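Local coordinates for toxin RelG (PDB 3G5O), which acts as the RNA-cleaving toxin of a type II toxin-antitoxin pair, cutting preferentially at the 3' end of purine ribonucleotides and inhibiting growth unless neutralised by its cognate antitoxin, at residues C[25-30]-C[90-94]; C[40-45]-C[72-77]; C[65-69]-C[78-82]. All coordinates share one frame. Residue numbers count along the deposited sequence, not the author numbering.

Contact 1. Residues C[25-30]-C[90-94]; sequences TARRDL and ILRVD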
ATOM      1  N   THR C  25     -18.720  13.490  -0.670  1.00 20.44           N
ATOM      2  CA  THR C  25     -17.610  13.114   0.255  0.50 19.71           C
ATOM      3  C   THR C  25     -16.507  14.143   0.166  1.00 19.15           C
ATOM      4  O   THR C  25     -15.956  14.563   1.196  1.00 19.27           O
ATOM      5  CB  THR C  25     -16.863  11.764  -0.026  0.50 19.32           C
ATOM      6  OG1 THR C  25     -16.663  11.590  -1.426  0.50 20.04           O
ATOM      7  CG2 THR C  25     -17.545  10.545   0.597  0.50 21.45           C
ATOM      8  N   ALA C  26     -16.162  14.549  -1.047  1.00 18.03           N
ATOM      9  CA  ALA C  26     -15.090  15.526  -1.266  1.00 17.23           C
ATOM     10  C   ALA C  26     -15.502  16.909  -0.759  1.00 17.69           C
ATOM     11  O   ALA C  26     -14.696  17.648  -0.216  1.00 17.70           O
ATOM     12  CB  ALA C  26     -14.749  15.597  -2.735  1.00 17.07           C
ATOM     13  N   ARG C  27     -16.752  17.262  -0.974  1.00 17.44           N
ATOM     14  CA  ARG C  27     -17.282  18.526  -0.467  1.00 19.35           C
ATOM     15  C   ARG C  27     -17.163  18.613   1.050  1.00 20.13           C
ATOM     16  O   ARG C  27     -16.737  19.640   1.585  1.00 20.67           O
ATOM     17  CB  ARG C  27     -18.747  18.725  -0.947  1.00 19.64           C
ATOM     18  CG  ARG C  27     -19.245  20.137  -0.720  1.00 24.36           C
ATOM     19  CD  ARG C  27     -20.783  20.233  -0.673  1.00 30.13           C
ATOM     20  NE  ARG C  27     -21.120  21.234   0.351  1.00 35.00           N
ATOM     21  CZ  ARG C  27     -21.208  20.984   1.654  1.00 38.73           C
ATOM     22  NH1 ARG C  27     -21.044  19.749   2.141  1.00 40.46           N
ATOM     23  NH2 ARG C  27     -21.465  21.984   2.485  1.00 42.68           N
ATOM     24  N   ARG C  28     -17.504  17.540   1.756  1.00 21.11           N
ATOM     25  CA  ARG C  28     -17.318  17.500   3.209  1.00 22.30           C
ATOM     26  C   ARG C  28     -15.870  17.716   3.610  1.00 22.46           C
ATOM     27  O   ARG C  28     -15.595  18.424   4.597  1.00 23.37           O
ATOM     28  CB  ARG C  28     -17.823  16.189   3.812  1.00 23.05           C
ATOM     29  CG  ARG C  28     -19.370  16.169   3.902  1.00 26.89           C
ATOM     30  CD  ARG C  28     -19.883  15.090   4.890  1.00 32.82           C
ATOM     31  NE  ARG C  28     -19.244  13.785   4.755  1.00 35.33           N
ATOM     32  CZ  ARG C  28     -19.633  12.842   3.896  1.00 37.83           C
ATOM     33  NH1 ARG C  28     -20.652  13.053   3.074  1.00 38.50           N
ATOM     34  NH2 ARG C  28     -18.992  11.685   3.846  1.00 39.22           N
ATOM     35  N   ASP C  29     -14.950  17.120   2.850  1.00 21.83           N
ATOM     36  CA  ASP C  29     -13.509  17.356   3.041  1.00 21.30           C
ATOM     37  C   ASP C  29     -13.119  18.830   2.866  1.00 21.20           C
ATOM     38  O   ASP C  29     -12.325  19.371   3.645  1.00 21.73           O
ATOM     39  CB  ASP C  29     -12.705  16.513   2.043  1.00 20.02           C
ATOM     40  CG  ASP C  29     -12.628  15.061   2.420  1.00 22.25           C
ATOM     41  OD1 ASP C  29     -12.907  14.652   3.590  1.00 23.98           O
ATOM     42  OD2 ASP C  29     -12.262  14.310   1.516  1.00 20.17           O
ATOM     43  N   LEU C  30     -13.658  19.484   1.833  1.00 21.79           N
ATOM     44  CA  LEU C  30     -13.385  20.925   1.613  1.00 23.68           C
ATOM     45  C   LEU C  30     -13.720  21.740   2.850  1.00 25.23           C
ATOM     46  O   LEU C  30     -12.959  22.627   3.251  1.00 23.75           O
ATOM     47  CB  LEU C  30     -14.199  21.504   0.437  1.00 22.85           C
ATOM     48  CG  LEU C  30     -13.703  21.227  -0.955  1.00 24.39           C
ATOM     49  CD1 LEU C  30     -14.654  21.936  -1.950  1.00 25.59           C
ATOM     50  CD2 LEU C  30     -12.237  21.702  -1.210  1.00 22.07           C
ATOM     51  N   ILE C  90     -13.755  14.285  -8.143  1.00 17.29           N
ATOM     52  CA  ILE C  90     -12.950  14.292  -6.931  0.50 16.42           C
ATOM     53  C   ILE C  90     -13.699  13.522  -5.856  1.00 16.91           C
ATOM     54  O   ILE C  90     -14.826  13.877  -5.527  1.00 16.72           O
ATOM     55  CB  ILE C  90     -12.764  15.739  -6.394  0.50 16.84           C
ATOM     56  CG1 ILE C  90     -12.372  16.688  -7.531  0.50 16.43           C
ATOM     57  CG2 ILE C  90     -11.750  15.776  -5.220  0.50 14.64           C
ATOM     58  CD1 ILE C  90     -11.064  16.313  -8.175  0.50 15.72           C
ATOM     59  N   LEU C  91     -13.049  12.516  -5.292  1.00 16.73           N
ATOM     60  CA  LEU C  91     -13.595  11.645  -4.260  1.00 16.69           C
ATOM     61  C   LEU C  91     -13.226  12.153  -2.878  1.00 16.42           C
ATOM     62  O   LEU C  91     -14.058  12.094  -1.975  1.00 17.74           O
ATOM     63  CB  LEU C  91     -13.002  10.220  -4.413  1.00 15.37           C
ATOM     64  CG  LEU C  91     -13.090   9.653  -5.830  1.00 19.25           C
ATOM     65  CD1 LEU C  91     -12.506   8.268  -5.781  1.00 22.91           C
ATOM     66  CD2 LEU C  91     -14.563   9.637  -6.469  1.00 18.78           C
ATOM     67  N   ARG C  92     -12.000  12.652  -2.728  1.00 17.26           N
ATOM     68  CA  ARG C  92     -11.478  13.086  -1.433  1.00 17.44           C
ATOM     69  C   ARG C  92     -10.483  14.226  -1.593  1.00 17.87           C
ATOM     70  O   ARG C  92      -9.768  14.341  -2.622  1.00 17.39           O
ATOM     71  CB  ARG C  92     -10.742  11.936  -0.699  1.00 19.00           C
ATOM     72  CG  ARG C  92     -11.581  10.653  -0.367  1.00 20.62           C
ATOM     73  CD  ARG C  92     -12.639  10.920   0.732  1.00 22.61           C
ATOM     74  NE  ARG C  92     -12.079  11.565   1.931  1.00 26.95           N
ATOM     75  CZ  ARG C  92     -11.551  10.886   2.964  1.00 29.53           C
ATOM     76  NH1 ARG C  92     -11.501   9.559   2.956  1.00 24.44           N
ATOM     77  NH2 ARG C  92     -11.069  11.537   4.012  1.00 30.39           N
ATOM     78  N   VAL C  93     -10.389  15.033  -0.540  1.00 16.73           N
ATOM     79  CA  VAL C  93      -9.346  16.076  -0.440  1.00 16.81           C
ATOM     80  C   VAL C  93      -8.716  15.927   0.944  1.00 16.87           C
ATOM     81  O   VAL C  93      -9.427  15.759   1.973  1.00 16.71           O
ATOM     82  CB  VAL C  93      -9.937  17.506  -0.595  1.00 17.48           C
ATOM     83  CG1 VAL C  93      -8.804  18.561  -0.517  1.00 17.90           C
ATOM     84  CG2 VAL C  93     -10.656  17.627  -1.927  1.00 17.46           C
ATOM     85  N   ASP C  94      -7.397  15.963   0.996  1.00 17.43           N
ATOM     86  CA  ASP C  94      -6.732  15.843   2.292  1.00 18.55           C
ATOM     87  C   ASP C  94      -5.590  16.872   2.384  1.00 18.77           C
ATOM     88  O   ASP C  94      -4.886  17.136   1.372  1.00 18.06           O
ATOM     89  CB  ASP C  94      -6.184  14.442   2.481  1.00 18.31           C
ATOM     90  CG  ASP C  94      -5.935  14.097   3.982  1.00 24.46           C
ATOM     91  OD1 ASP C  94      -6.879  14.184   4.817  1.00 28.69           O
ATOM     92  OD2 ASP C  94      -4.813  13.734   4.304  1.00 25.77           O
TER
HETATM   93  O   HOH W   1      -9.504  18.126   3.645  1.00 28.32           O
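Beside a classic beta bulge, where L91 and R92 of strand 87-95 both face L78, the short helix 24-30 of this RelE-family toxin runs nearly parallel to the strand, the two axes 19° apart and 6.3 Å at closest approach. D29 carries most of the polar bonding. Its OD2 accepts from R92 NE at 2.8 Å, as part of a salt bridge, and from the backbone V93 N at 2.9 Å, while OD1 pairs with K32, so both carboxylate oxygens have charged partners. At the start of the helix, T25 OG1 donates to L91 O (2.7 Å) and also bonds T23 OG1, which in turn bonds A26 N and I90 O. A26 sits close against the strand, its CB 3.9 Å from I90 CG2. R92 NH1 bonds S70 OG of the Rv2865 antitoxin chain, so one guanidinium links helix, strand and antitoxin. A water completes the join, donating to D29 O at 3.1 Å and to V93 O at 2.9 Å.

Contact 2. Residues C[40-45]-C[72-77]; sequences AVVEFA and RGTYRL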
ATOM      1  N   ALA C  40      -7.149  27.531  -2.539  1.00 18.97           N
ATOM      2  CA  ALA C  40      -6.087  26.954  -3.390  1.00 18.90           C
ATOM      3  C   ALA C  40      -6.540  25.619  -4.039  1.00 18.95           C
ATOM      4  O   ALA C  40      -6.265  25.357  -5.217  1.00 18.84           O
ATOM      5  CB  ALA C  40      -4.778  26.762  -2.624  1.00 18.12           C
ATOM      6  N   VAL C  41      -7.163  24.767  -3.232  1.00 18.47           N
ATOM      7  CA  VAL C  41      -7.705  23.507  -3.732  1.00 18.46           C
ATOM      8  C   VAL C  41      -8.712  23.742  -4.855  1.00 18.42           C
ATOM      9  O   VAL C  41      -8.671  23.064  -5.874  1.00 17.95           O
ATOM     10  CB  VAL C  41      -8.354  22.653  -2.616  1.00 17.36           C
ATOM     11  CG1 VAL C  41      -9.125  21.457  -3.226  1.00 18.10           C
ATOM     12  CG2 VAL C  41      -7.272  22.138  -1.672  1.00 18.34           C
ATOM     13  N   VAL C  42      -9.668  24.642  -4.625  1.00 18.17           N
ATOM     14  CA  VAL C  42     -10.659  24.986  -5.651  1.00 18.77           C
ATOM     15  C   VAL C  42     -10.025  25.494  -6.952  1.00 19.20           C
ATOM     16  O   VAL C  42     -10.443  25.098  -8.067  1.00 18.04           O
ATOM     17  CB  VAL C  42     -11.730  25.991  -5.099  1.00 19.63           C
ATOM     18  CG1 VAL C  42     -12.573  26.673  -6.252  1.00 18.81           C
ATOM     19  CG2 VAL C  42     -12.579  25.322  -4.077  1.00 17.58           C
ATOM     20  N   GLU C  43      -9.023  26.354  -6.839  1.00 18.64           N
ATOM     21  CA  GLU C  43      -8.374  26.889  -8.040  1.00 21.05           C
ATOM     22  C   GLU C  43      -7.531  25.824  -8.727  1.00 19.75           C
ATOM     23  O   GLU C  43      -7.428  25.794  -9.965  1.00 19.33           O
ATOM     24  CB  GLU C  43      -7.532  28.134  -7.728  1.00 22.88           C
ATOM     25  CG  GLU C  43      -8.392  29.321  -7.241  1.00 27.83           C
ATOM     26  CD  GLU C  43      -9.219  29.975  -8.375  1.00 34.45           C
ATOM     27  OE1 GLU C  43      -8.954  29.671  -9.561  1.00 35.81           O
ATOM     28  OE2 GLU C  43     -10.109  30.817  -8.080  1.00 35.66           O
ATOM     29  N   PHE C  44      -6.969  24.915  -7.940  1.00 18.16           N
ATOM     30  CA  PHE C  44      -6.233  23.801  -8.550  1.00 18.96           C
ATOM     31  C   PHE C  44      -7.241  22.865  -9.275  1.00 17.97           C
ATOM     32  O   PHE C  44      -7.040  22.528 -10.421  1.00 19.28           O
ATOM     33  CB  PHE C  44      -5.455  23.001  -7.475  1.00 18.30           C
ATOM     34  CG  PHE C  44      -4.847  21.744  -7.994  1.00 19.53           C
ATOM     35  CD1 PHE C  44      -3.936  21.790  -9.036  1.00 21.33           C
ATOM     36  CD2 PHE C  44      -5.175  20.516  -7.433  1.00 21.39           C
ATOM     37  CE1 PHE C  44      -3.366  20.620  -9.541  1.00 24.40           C
ATOM     38  CE2 PHE C  44      -4.624  19.347  -7.929  1.00 22.55           C
ATOM     39  CZ  PHE C  44      -3.705  19.410  -8.977  1.00 20.68           C
ATOM     40  N   ALA C  45      -8.332  22.500  -8.604  1.00 17.96           N
ATOM     41  CA  ALA C  45      -9.302  21.535  -9.159  1.00 18.28           C
ATOM     42  C   ALA C  45      -9.846  22.072 -10.474  1.00 20.24           C
ATOM     43  O   ALA C  45      -9.926  21.335 -11.458  1.00 21.44           O
ATOM     44  CB  ALA C  45     -10.447  21.283  -8.183  1.00 17.88           C
ATOM     45  N   ARG C  72      -0.324  19.015  -4.408  1.00 21.36           N
ATOM     46  CA  ARG C  72       0.320  20.344  -4.466  1.00 22.45           C
ATOM     47  C   ARG C  72       0.665  20.796  -3.044  1.00 22.02           C
ATOM     48  O   ARG C  72      -0.224  20.997  -2.218  1.00 20.82           O
ATOM     49  CB  ARG C  72      -0.573  21.404  -5.147  1.00 23.36           C
ATOM     50  CG  ARG C  72      -0.847  21.178  -6.633  1.00 24.81           C
ATOM     51  CD  ARG C  72       0.419  21.491  -7.433  1.00 29.14           C
ATOM     52  NE  ARG C  72       0.339  21.081  -8.841  1.00 29.22           N
ATOM     53  CZ  ARG C  72      -0.100  21.877  -9.815  1.00 31.54           C
ATOM     54  NH1 ARG C  72      -0.534  23.111  -9.528  1.00 27.85           N
ATOM     55  NH2 ARG C  72      -0.131  21.433 -11.072  1.00 30.89           N
ATOM     56  N   GLY C  73       1.963  20.910  -2.744  1.00 21.83           N
ATOM     57  CA  GLY C  73       2.407  21.229  -1.394  1.00 20.46           C
ATOM     58  C   GLY C  73       1.878  20.200  -0.410  1.00 20.40           C
ATOM     59  O   GLY C  73       2.219  19.001  -0.503  1.00 20.42           O
ATOM     60  N   THR C  74       1.062  20.636   0.540  1.00 17.81           N
ATOM     61  CA  THR C  74       0.645  19.749   1.611  1.00 18.31           C
ATOM     62  C   THR C  74      -0.758  19.203   1.404  1.00 17.49           C
ATOM     63  O   THR C  74      -1.250  18.454   2.252  1.00 17.38           O
ATOM     64  CB  THR C  74       0.694  20.463   2.970  1.00 19.96           C
ATOM     65  OG1 THR C  74       0.045  21.728   2.829  1.00 21.12           O
ATOM     66  CG2 THR C  74       2.202  20.685   3.382  1.00 20.40           C
ATOM     67  N   TYR C  75      -1.415  19.578   0.306  1.00 17.19           N
ATOM     68  CA  TYR C  75      -2.716  18.941   0.010  1.00 17.90           C
ATOM     69  C   TYR C  75      -2.701  17.938  -1.145  1.00 17.40           C
ATOM     70  O   TYR C  75      -1.859  18.023  -2.094  1.00 17.75           O
ATOM     71  CB  TYR C  75      -3.870  19.948  -0.124  1.00 17.62           C
ATOM     72  CG  TYR C  75      -3.767  20.871  -1.314  1.00 19.64           C
ATOM     73  CD1 TYR C  75      -4.155  20.429  -2.575  1.00 20.34           C
ATOM     74  CD2 TYR C  75      -3.248  22.163  -1.186  1.00 18.23           C
ATOM     75  CE1 TYR C  75      -4.075  21.259  -3.666  1.00 21.76           C
ATOM     76  CE2 TYR C  75      -3.154  23.034  -2.322  1.00 21.31           C
ATOM     77  CZ  TYR C  75      -3.597  22.544  -3.546  1.00 25.01           C
ATOM     78  OH  TYR C  75      -3.499  23.285  -4.712  1.00 28.87           O
ATOM     79  N   ARG C  76      -3.639  16.991  -1.052  1.00 16.24           N
ATOM     80  CA  ARG C  76      -3.855  16.000  -2.088  1.00 16.76           C
ATOM     81  C   ARG C  76      -5.310  15.838  -2.456  1.00 16.62           C
ATOM     82  O   ARG C  76      -6.201  15.918  -1.603  1.00 16.44           O
ATOM     83  CB  ARG C  76      -3.294  14.636  -1.678  1.00 16.84           C
ATOM     84  CG  ARG C  76      -1.759  14.576  -1.635  1.00 18.45           C
ATOM     85  CD  ARG C  76      -1.368  13.264  -0.924  1.00 22.35           C
ATOM     86  NE  ARG C  76       0.024  12.886  -1.149  1.00 24.71           N
ATOM     87  CZ  ARG C  76       1.054  13.276  -0.390  1.00 28.32           C
ATOM     88  NH1 ARG C  76       0.855  14.075   0.660  1.00 23.66           N
ATOM     89  NH2 ARG C  76       2.290  12.846  -0.677  1.00 27.70           N
ATOM     90  N   LEU C  77      -5.554  15.590  -3.732  1.00 15.27           N
ATOM     91  CA  LEU C  77      -6.893  15.247  -4.182  1.00 15.62           C
ATOM     92  C   LEU C  77      -6.831  13.833  -4.681  1.00 16.19           C
ATOM     93  O   LEU C  77      -5.867  13.466  -5.376  1.00 15.60           O
ATOM     94  CB  LEU C  77      -7.303  16.147  -5.349  1.00 15.15           C
ATOM     95  CG  LEU C  77      -7.794  17.529  -4.932  1.00 18.26           C
ATOM     96  CD1 LEU C  77      -6.589  18.335  -4.421  1.00 19.40           C
ATOM     97  CD2 LEU C  77      -8.407  18.299  -6.078  1.00 15.00           C
TER
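F44 lies under the side chain of R72, whose CG sits 3.9 Å from the centroid of the phenyl ring and 13° off its normal, a CH-pi contact. R72 CZ comes within 3.5 Å of F44 CE1, with that carbon over one face of the guanidinium. R72 thus lays both its CG and its guanidinium along F44, while NH1 forms a salt bridge with D48 further along helix 35-51.

V41 CG2 stands over one face of the Y75 ring, 3.7 Å from its centroid, and F44 CD2 meets the edge of that ring, 4.0 Å from Y75 CE1. The phenolic oxygen is tucked against the helix, with Y75 OH 3.4 Å from F44 CB. L77 packs between V41, F44 and A45, its CD1 at the edge of the F44 ring, 4.2 Å from V41 CG1 and 4.0 Å from F44 CD2, and its CD2 4.2 Å from A45 CB.

R72 and Y75 both point at the helix because a type II' beta turn from R72 to Y75, with G73 at positive phi, joins their strands; R72 N bonds Y75 O at 2.9 Å and Y75 N bonds R72 O at 3.1 Å. The segment axes stay 10.2 Å apart at 41°, a gap filled by side chains without any clear hydrogen bond across it. This is helix-on-sheet packing of an alpha+beta fold: residues 40-45 lie over the turn-proximal part of the hairpin, with V41 and A45 also reaching strands 87-95 and 19-23 of the RelE/ParE toxin sheet.

Contact 3. Residues C[65-69]-C[78-82]; sequences AGTFS and LYRID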
ATOM      1  N   ALA C  65      -6.677   0.776  -7.147  1.00 22.79           N
ATOM      2  CA  ALA C  65      -6.518   0.868  -8.603  1.00 23.55           C
ATOM      3  C   ALA C  65      -7.767   1.525  -9.183  1.00 22.93           C
ATOM      4  O   ALA C  65      -8.859   1.289  -8.688  1.00 24.15           O
ATOM      5  CB  ALA C  65      -6.254  -0.546  -9.253  1.00 23.45           C
ATOM      6  N   GLY C  66      -7.606   2.366 -10.198  1.00 23.07           N
ATOM      7  CA  GLY C  66      -8.751   3.090 -10.782  1.00 22.25           C
ATOM      8  C   GLY C  66      -8.866   4.551 -10.301  1.00 22.71           C
ATOM      9  O   GLY C  66      -9.635   5.334 -10.880  1.00 23.09           O
ATOM     10  N   THR C  67      -8.097   4.916  -9.263  1.00 20.61           N
ATOM     11  CA  THR C  67      -8.119   6.267  -8.698  1.00 20.60           C
ATOM     12  C   THR C  67      -6.763   6.905  -8.947  1.00 20.29           C
ATOM     13  O   THR C  67      -5.784   6.210  -9.298  1.00 19.63           O
ATOM     14  CB  THR C  67      -8.472   6.294  -7.164  1.00 21.00           C
ATOM     15  OG1 THR C  67      -7.464   5.626  -6.406  1.00 19.99           O
ATOM     16  CG2 THR C  67      -9.864   5.656  -6.858  1.00 22.26           C
ATOM     17  N   PHE C  68      -6.712   8.229  -8.829  1.00 18.22           N
ATOM     18  CA  PHE C  68      -5.479   8.987  -9.022  1.00 17.42           C
ATOM     19  C   PHE C  68      -5.313   9.916  -7.837  1.00 17.85           C
ATOM     20  O   PHE C  68      -6.318  10.349  -7.238  1.00 15.67           O
ATOM     21  CB  PHE C  68      -5.565   9.850 -10.291  1.00 17.26           C
ATOM     22  CG  PHE C  68      -5.624   9.043 -11.553  1.00 18.20           C
ATOM     23  CD1 PHE C  68      -4.473   8.854 -12.328  1.00 21.59           C
ATOM     24  CD2 PHE C  68      -6.828   8.465 -11.970  1.00 18.72           C
ATOM     25  CE1 PHE C  68      -4.528   8.073 -13.509  1.00 20.03           C
ATOM     26  CE2 PHE C  68      -6.878   7.680 -13.141  1.00 23.28           C
ATOM     27  CZ  PHE C  68      -5.741   7.491 -13.899  1.00 20.62           C
ATOM     28  N   SER C  69      -4.063  10.266  -7.544  1.00 17.22           N
ATOM     29  CA  SER C  69      -3.762  11.204  -6.479  1.00 18.00           C
ATOM     30  C   SER C  69      -2.935  12.352  -7.043  1.00 18.76           C
ATOM     31  O   SER C  69      -1.885  12.122  -7.656  1.00 18.31           O
ATOM     32  CB  SER C  69      -2.959  10.486  -5.400  1.00 18.07           C
ATOM     33  OG  SER C  69      -2.676  11.385  -4.331  1.00 21.72           O
ATOM     34  N   LEU C  78      -7.864  13.074  -4.356  1.00 16.45           N
ATOM     35  CA  LEU C  78      -8.064  11.712  -4.865  1.00 16.94           C
ATOM     36  C   LEU C  78      -9.200  11.765  -5.887  1.00 16.88           C
ATOM     37  O   LEU C  78     -10.286  12.264  -5.590  1.00 16.68           O
ATOM     38  CB  LEU C  78      -8.465  10.768  -3.727  1.00 16.21           C
ATOM     39  CG  LEU C  78      -8.698   9.279  -4.062  1.00 18.05           C
ATOM     40  CD1 LEU C  78      -7.348   8.656  -4.399  1.00 16.76           C
ATOM     41  CD2 LEU C  78      -9.363   8.541  -2.868  1.00 17.01           C
ATOM     42  N   TYR C  79      -8.996  11.223  -7.080  1.00 16.58           N
ATOM     43  CA  TYR C  79     -10.001  11.448  -8.136  1.00 16.71           C
ATOM     44  C   TYR C  79     -10.107  10.328  -9.143  1.00 18.44           C
ATOM     45  O   TYR C  79      -9.246   9.462  -9.148  1.00 17.50           O
ATOM     46  CB  TYR C  79      -9.774  12.775  -8.867  1.00 16.79           C
ATOM     47  CG  TYR C  79      -8.421  12.948  -9.477  1.00 16.50           C
ATOM     48  CD1 TYR C  79      -8.235  12.757 -10.844  1.00 17.46           C
ATOM     49  CD2 TYR C  79      -7.314  13.324  -8.696  1.00 14.50           C
ATOM     50  CE1 TYR C  79      -6.972  12.940 -11.444  1.00 16.18           C
ATOM     51  CE2 TYR C  79      -6.049  13.500  -9.275  1.00 16.61           C
ATOM     52  CZ  TYR C  79      -5.890  13.320 -10.657  1.00 18.71           C
ATOM     53  OH  TYR C  79      -4.645  13.501 -11.244  1.00 18.39           O
ATOM     54  N   ARG C  80     -11.182  10.341  -9.943  1.00 19.29           N
ATOM     55  CA  ARG C  80     -11.335   9.414 -11.045  1.00 21.14           C
ATOM     56  C   ARG C  80     -11.403  10.232 -12.327  1.00 22.77           C
ATOM     57  O   ARG C  80     -11.820  11.400 -12.304  1.00 21.13           O
ATOM     58  CB  ARG C  80     -12.636   8.615 -10.889  1.00 21.68           C
ATOM     59  CG  ARG C  80     -12.607   7.632  -9.677  1.00 23.43           C
ATOM     60  CD  ARG C  80     -13.787   6.649  -9.766  1.00 27.97           C
ATOM     61  NE  ARG C  80     -13.920   5.732  -8.627  1.00 29.06           N
ATOM     62  CZ  ARG C  80     -13.223   4.617  -8.479  1.00 28.75           C
ATOM     63  NH1 ARG C  80     -12.318   4.274  -9.396  1.00 28.85           N
ATOM     64  NH2 ARG C  80     -13.447   3.834  -7.432  1.00 27.15           N
ATOM     65  N   ILE C  81     -11.000   9.593 -13.431  1.00 23.85           N
ATOM     66  CA  ILE C  81     -11.044  10.184 -14.778  0.50 24.46           C
ATOM     67  C   ILE C  81     -12.052   9.401 -15.608  1.00 25.24           C
ATOM     68  O   ILE C  81     -11.985   8.158 -15.677  1.00 24.91           O
ATOM     69  CB  ILE C  81      -9.693  10.083 -15.518  0.50 24.33           C
ATOM     70  CG1 ILE C  81      -8.555  10.593 -14.653  0.50 25.02           C
ATOM     71  CG2 ILE C  81      -9.714  10.903 -16.814  0.50 23.63           C
ATOM     72  CD1 ILE C  81      -8.896  11.853 -14.031  0.50 26.05           C
ATOM     73  N   ASP C  82     -12.972  10.109 -16.227  1.00 26.59           N
ATOM     74  CA  ASP C  82     -13.924   9.502 -17.139  1.00 28.70           C
ATOM     75  C   ASP C  82     -13.667  10.108 -18.537  1.00 29.43           C
ATOM     76  O   ASP C  82     -14.176  11.184 -18.868  1.00 28.02           O
ATOM     77  CB  ASP C  82     -15.338   9.773 -16.615  1.00 29.15           C
ATOM     78  CG  ASP C  82     -16.440   9.239 -17.560  1.00 34.77           C
ATOM     79  OD1 ASP C  82     -16.118   8.699 -18.658  1.00 37.54           O
ATOM     80  OD2 ASP C  82     -17.632   9.392 -17.199  1.00 39.28           O
TER
HETATM   81  O   HOH W   2     -10.411   6.831 -13.022  1.00 18.07           O
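Antiparallel pairing of F68 and S69 with Y79 and L78 joins residues 65-69 to 78-82 at the open end of the beta hairpin formed by strands 68-72 and 75-82, inside the toxin's mixed sheet. F68 and Y79 form a hydrogen-bonded pair: F68 N donates to Y79 O and Y79 N to F68 O, both at 2.8 Å. S69 and L78 follow as a non-hydrogen-bonded pair, their CA atoms 4.6 Å apart. Before F68, at G66 and T67, the chain diverges, and the link becomes looser: water 2 accepts from I81 N at 2.9 Å and donates to G66 O at 2.7 Å.

On the face bearing F68 and Y79, F68 CB sits 3.6 Å from the centroid of the tyrosine ring as a CH-pi contact. The two rings are near parallel but slid so far that they barely overlap, and F68 CE2 instead reaches I81 CG1 at 3.7 Å. Y79 OH bonds the carbonyl of P53.

R80 forms a salt bridge with D75 of the Rv2865 chain, and S69 OG bonds E57 and W61 of that chain. T67 CG2 lies over one face of the R80 guanidinium, 3.8 Å from NH1. Backbone bonds and apolar packing thus hold the strands together, while S69 OG and the R80 guanidinium bind the antitoxin and Y79 OH stays within the toxin.

From the N terminus, the chain passes from strand 19-23 into helix 24-30, which contact 1 closes onto strand 87-95 some sixty residues later. Contacts 2 and 3 are nested inside that loop. Contact 2 ties helix 35-51 to the hairpin turn; contact 3 closes the shorter loop of the hairpin itself. These two cross, since 65-69 falls between 40-45 and 72-77 in sequence while its partner 78-82 comes after 72-77, and both use strand 75-82. That strand neighbours 87-95, where D94 O probably bonds R76 N (2.7 Å) and L91 N probably bonds L78 O (2.8 Å). L30 CD2 also packs 3.7 Å from V41 CG1, joining the two helices.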